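PDB 6LH8: aerolysin-like protein from Bombina maxima, which probably acts as an aerolysin-like pore-forming protein or as a regulator of a pore-forming paralog. Local coordinates for residues Arg46-Val60 against Ile133-Gly146. Numbering follows the deposited sequence.
Sequences RTITHNITLPRATEV and IKETATYICQSQSG
With CG of Y139 anti to its backbone N (chi1 161°) and CG of H50 set beside its own N (chi1 -54°), the two rings run side by side on one face of an antiparallel β-sheet, rim to rim. Strands 41-53 and 133-154 are neighbours in the long, twisted five-stranded sheet of this aerolysin-like fold. H50 ND1 and Y139 OH make a short 2.6 Å hydrogen bond in the plane of both rings. A histidine suits this buried site because NE2 bonds E93 on strand 90-100, so that the bonds at its two nitrogens together fix the ring's rotation. C141 SG packs 3.6 Å from I48 CG2 on the same face, where a small thiol fits between ring and aliphatic chain.

The opposite face is largely polar. N51 keeps OD1 for S90 and sends ND2 across to Q142 OE1, 3.1 Å away, with the two amide planes 73° apart; ND2 also approaches I140 O from above its carbonyl plane, so that oxygen holds both N and ND2 of N51. T53 repeats this double grip with its N and OG1 on T138 O.

At one end, the R46 side chain is extended, and the S145-G146 peptide lies over one face of the guanidinium, with G146 N above its centre, while NE, at the edge, bonds Q144 O. The Q144 amide replaces a backbone acceptor, OE1 taking T47 N at 2.9 Å.

Where the pairing ends, the type I turn from P55 to T58 is tied back by E135, which brings its carboxylate against CG and CD of P55. T58 OG1, accepting from V60 N in an ST turn, donates to the anti lone pair of E135 OE2 at 2.8 Å.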
# COMPACT_ATOMS: atom_id res chain seq x y z
N ARG A 46 0.18 -2.71 -7.68
CA ARG A 46 -0.30 -2.10 -6.45
C ARG A 46 0.44 -2.76 -5.29
O ARG A 46 0.53 -3.98 -5.23
CB ARG A 46 -1.82 -2.28 -6.30
CG ARG A 46 -2.35 -1.89 -4.93
CD ARG A 46 -3.85 -2.10 -4.85
NE ARG A 46 -4.39 -1.68 -3.56
CZ ARG A 46 -5.58 -2.05 -3.11
NH1 ARG A 46 -6.34 -2.83 -3.85
NH2 ARG A 46 -5.99 -1.63 -1.92
N THR A 47 1.01 -1.94 -4.40
CA THR A 47 1.82 -2.50 -3.32
C THR A 47 1.39 -1.95 -1.97
O THR A 47 0.85 -0.84 -1.87
CB THR A 47 3.30 -2.20 -3.50
OG1 THR A 47 3.51 -0.79 -3.47
CG2 THR A 47 3.81 -2.76 -4.84
N ILE A 48 1.65 -2.75 -0.95
CA ILE A 48 1.64 -2.32 0.44
C ILE A 48 2.98 -2.75 1.03
O ILE A 48 3.37 -3.91 0.88
CB ILE A 48 0.48 -2.94 1.23
CG1 ILE A 48 -0.87 -2.54 0.63
CG2 ILE A 48 0.58 -2.55 2.70
CD1 ILE A 48 -2.09 -3.10 1.38
N THR A 49 3.68 -1.83 1.66
CA THR A 49 4.97 -2.17 2.25
C THR A 49 4.86 -2.10 3.77
O THR A 49 4.39 -1.09 4.31
CB THR A 49 6.07 -1.25 1.73
OG1 THR A 49 6.23 -1.47 0.32
CG2 THR A 49 7.39 -1.56 2.42
N HIS A 50 5.30 -3.16 4.44
CA HIS A 50 5.25 -3.27 5.89
C HIS A 50 6.67 -3.23 6.45
O HIS A 50 7.52 -4.01 6.03
CB HIS A 50 4.57 -4.57 6.31
CG HIS A 50 3.21 -4.75 5.71
ND1 HIS A 50 2.07 -4.18 6.24
CD2 HIS A 50 2.81 -5.45 4.62
CE1 HIS A 50 1.03 -4.52 5.50
NE2 HIS A 50 1.45 -5.29 4.51
N ASN A 51 6.90 -2.37 7.44
CA ASN A 51 8.22 -2.21 8.02
C ASN A 51 8.15 -2.27 9.53
O ASN A 51 7.16 -1.87 10.14
CB ASN A 51 8.84 -0.87 7.60
CG ASN A 51 8.67 -0.61 6.13
OD1 ASN A 51 9.57 -0.92 5.35
ND2 ASN A 51 7.50 -0.06 5.73
N ILE A 52 9.23 -2.75 10.15
CA ILE A 52 9.39 -2.70 11.60
C ILE A 52 10.70 -2.00 11.90
O ILE A 52 11.70 -2.21 11.20
CB ILE A 52 9.31 -4.11 12.25
CG1 ILE A 52 9.03 -3.98 13.75
CG2 ILE A 52 10.56 -4.96 11.99
CD1 ILE A 52 7.57 -3.63 14.06
N THR A 53 10.66 -1.07 12.85
CA THR A 53 11.83 -0.27 13.22
C THR A 53 12.01 -0.37 14.72
O THR A 53 11.03 -0.43 15.46
CB THR A 53 11.68 1.21 12.80
OG1 THR A 53 10.51 1.79 13.40
CG2 THR A 53 11.56 1.35 11.28
N LEU A 54 13.27 -0.43 15.17
CA LEU A 54 13.55 -0.53 16.60
C LEU A 54 14.45 0.61 17.03
O LEU A 54 15.20 1.15 16.21
CB LEU A 54 14.22 -1.86 16.95
CG LEU A 54 13.28 -3.04 17.19
CD1 LEU A 54 12.78 -3.59 15.85
CD2 LEU A 54 13.94 -4.16 18.03
N PRO A 55 14.41 1.01 18.30
CA PRO A 55 15.37 1.99 18.80
C PRO A 55 16.80 1.54 18.52
O PRO A 55 17.10 0.34 18.52
CB PRO A 55 15.08 2.06 20.30
CG PRO A 55 13.62 1.71 20.40
CD PRO A 55 13.44 0.61 19.36
N ARG A 56 17.66 2.51 18.25
CA ARG A 56 19.04 2.20 17.89
C ARG A 56 19.72 1.38 18.97
O ARG A 56 20.45 0.43 18.67
CB ARG A 56 19.80 3.50 17.63
CG ARG A 56 21.26 3.31 17.24
CD ARG A 56 21.83 4.58 16.59
NE ARG A 56 23.04 4.28 15.82
CZ ARG A 56 24.00 5.17 15.57
NH1 ARG A 56 23.89 6.41 16.02
NH2 ARG A 56 25.06 4.81 14.87
N ALA A 57 19.46 1.71 20.24
CA ALA A 57 20.09 1.08 21.41
C ALA A 57 19.25 -0.04 22.02
O ALA A 57 19.29 -0.24 23.24
CB ALA A 57 20.38 2.14 22.46
N THR A 58 18.53 -0.82 21.23
CA THR A 58 17.60 -1.80 21.80
C THR A 58 18.34 -3.00 22.39
O THR A 58 19.44 -3.36 21.96
CB THR A 58 16.61 -2.27 20.74
OG1 THR A 58 15.70 -3.20 21.33
CG2 THR A 58 17.33 -2.95 19.58
N GLU A 59 17.71 -3.61 23.40
CA GLU A 59 18.16 -4.86 23.99
C GLU A 59 17.62 -6.08 23.27
O GLU A 59 18.05 -7.20 23.56
CB GLU A 59 17.73 -4.93 25.46
CG GLU A 59 18.36 -3.90 26.37
CD GLU A 59 19.75 -4.29 26.77
OE1 GLU A 59 20.63 -3.40 26.80
OE2 GLU A 59 19.97 -5.49 27.04
N VAL A 60 16.67 -5.90 22.35
CA VAL A 60 16.12 -7.04 21.62
C VAL A 60 17.25 -7.76 20.89
O VAL A 60 18.02 -7.12 20.17
CB VAL A 60 15.03 -6.57 20.65
CG1 VAL A 60 14.62 -7.68 19.69
CG2 VAL A 60 13.82 -6.05 21.43
N ILE A 133 13.02 -9.24 28.31
CA ILE A 133 13.32 -8.02 27.57
C ILE A 133 12.03 -7.45 27.02
O ILE A 133 11.24 -8.17 26.40
CB ILE A 133 14.34 -8.30 26.45
CG1 ILE A 133 15.68 -8.73 27.07
CG2 ILE A 133 14.54 -7.07 25.58
CD1 ILE A 133 16.65 -9.35 26.07
N LYS A 134 11.79 -6.16 27.26
CA LYS A 134 10.62 -5.46 26.74
C LYS A 134 11.08 -4.30 25.87
O LYS A 134 12.07 -3.63 26.18
CB LYS A 134 9.70 -4.94 27.86
CG LYS A 134 9.20 -6.01 28.81
CD LYS A 134 8.01 -5.51 29.62
CE LYS A 134 8.45 -4.91 30.94
NZ LYS A 134 7.76 -5.57 32.09
N GLU A 135 10.39 -4.10 24.76
CA GLU A 135 10.71 -3.01 23.85
C GLU A 135 9.41 -2.52 23.21
O GLU A 135 8.46 -3.28 23.07
CB GLU A 135 11.69 -3.46 22.75
CG GLU A 135 12.13 -2.33 21.82
CD GLU A 135 12.88 -1.27 22.58
OE1 GLU A 135 12.24 -0.34 23.12
OE2 GLU A 135 14.13 -1.37 22.66
N THR A 136 9.38 -1.25 22.83
CA THR A 136 8.29 -0.76 22.00
C THR A 136 8.91 -0.38 20.66
O THR A 136 9.61 0.63 20.55
CB THR A 136 7.58 0.42 22.66
OG1 THR A 136 7.10 0.02 23.95
CG2 THR A 136 6.41 0.87 21.80
N ALA A 137 8.68 -1.23 19.66
CA ALA A 137 9.12 -0.95 18.30
C ALA A 137 8.08 -0.07 17.60
O ALA A 137 7.06 0.31 18.19
CB ALA A 137 9.36 -2.26 17.55
N THR A 138 8.35 0.28 16.35
CA THR A 138 7.41 1.07 15.55
C THR A 138 7.17 0.37 14.22
O THR A 138 8.11 0.07 13.49
CB THR A 138 7.92 2.49 15.30
OG1 THR A 138 8.10 3.16 16.56
CG2 THR A 138 6.89 3.28 14.48
N TYR A 139 5.90 0.13 13.91
CA TYR A 139 5.46 -0.47 12.66
C TYR A 139 5.08 0.64 11.70
O TYR A 139 4.47 1.63 12.11
CB TYR A 139 4.27 -1.41 12.90
CG TYR A 139 3.47 -1.73 11.65
CD1 TYR A 139 3.93 -2.69 10.74
CD2 TYR A 139 2.27 -1.07 11.37
CE1 TYR A 139 3.20 -2.98 9.57
CE2 TYR A 139 1.54 -1.36 10.22
CZ TYR A 139 2.01 -2.31 9.33
OH TYR A 139 1.28 -2.60 8.18
N ILE A 140 5.46 0.49 10.43
CA ILE A 140 5.16 1.47 9.39
C ILE A 140 4.53 0.75 8.22
O ILE A 140 5.04 -0.29 7.76
CB ILE A 140 6.43 2.23 8.92
CG1 ILE A 140 7.14 2.92 10.09
CG2 ILE A 140 6.07 3.24 7.84
CD1 ILE A 140 8.58 3.35 9.77
N CYS A 141 3.40 1.29 7.74
CA CYS A 141 2.67 0.76 6.59
C CYS A 141 2.66 1.82 5.49
O CYS A 141 2.17 2.93 5.71
CB CYS A 141 1.23 0.41 6.98
SG CYS A 141 0.35 -0.38 5.60
N GLN A 142 3.20 1.49 4.33
CA GLN A 142 3.13 2.36 3.16
C GLN A 142 2.19 1.68 2.18
O GLN A 142 2.58 0.71 1.53
CB GLN A 142 4.51 2.57 2.54
CG GLN A 142 5.39 3.48 3.35
CD GLN A 142 6.77 2.91 3.60
OE1 GLN A 142 7.04 1.74 3.30
NE2 GLN A 142 7.65 3.73 4.16
N SER A 143 0.96 2.19 2.08
CA SER A 143 -0.07 1.51 1.30
C SER A 143 -0.51 2.32 0.08
O SER A 143 -0.44 3.55 0.05
CB SER A 143 -1.31 1.19 2.16
OG SER A 143 -1.72 2.32 2.91
N GLN A 144 -0.97 1.58 -0.93
CA GLN A 144 -1.56 2.13 -2.14
C GLN A 144 -2.94 1.52 -2.31
O GLN A 144 -3.12 0.31 -2.14
CB GLN A 144 -0.71 1.81 -3.38
CG GLN A 144 0.76 2.21 -3.30
CD GLN A 144 1.52 1.85 -4.56
OE1 GLN A 144 1.20 0.87 -5.23
NE2 GLN A 144 2.54 2.65 -4.89
N SER A 145 -3.92 2.35 -2.64
CA SER A 145 -5.27 1.88 -2.92
C SER A 145 -5.40 1.42 -4.37
O SER A 145 -4.49 1.57 -5.18
CB SER A 145 -6.28 2.99 -2.65
OG SER A 145 -6.32 3.90 -3.75
N GLY A 146 -6.56 0.85 -4.68
CA GLY A 146 -6.92 0.62 -6.07
C GLY A 146 -7.05 1.93 -6.83
O GLY A 146 -7.28 3.00 -6.26
O HOH W 1 -4.52 -0.68 0.40
O HOH W 2 3.42 0.91 -1.09
O HOH W 3 15.59 -2.22 24.93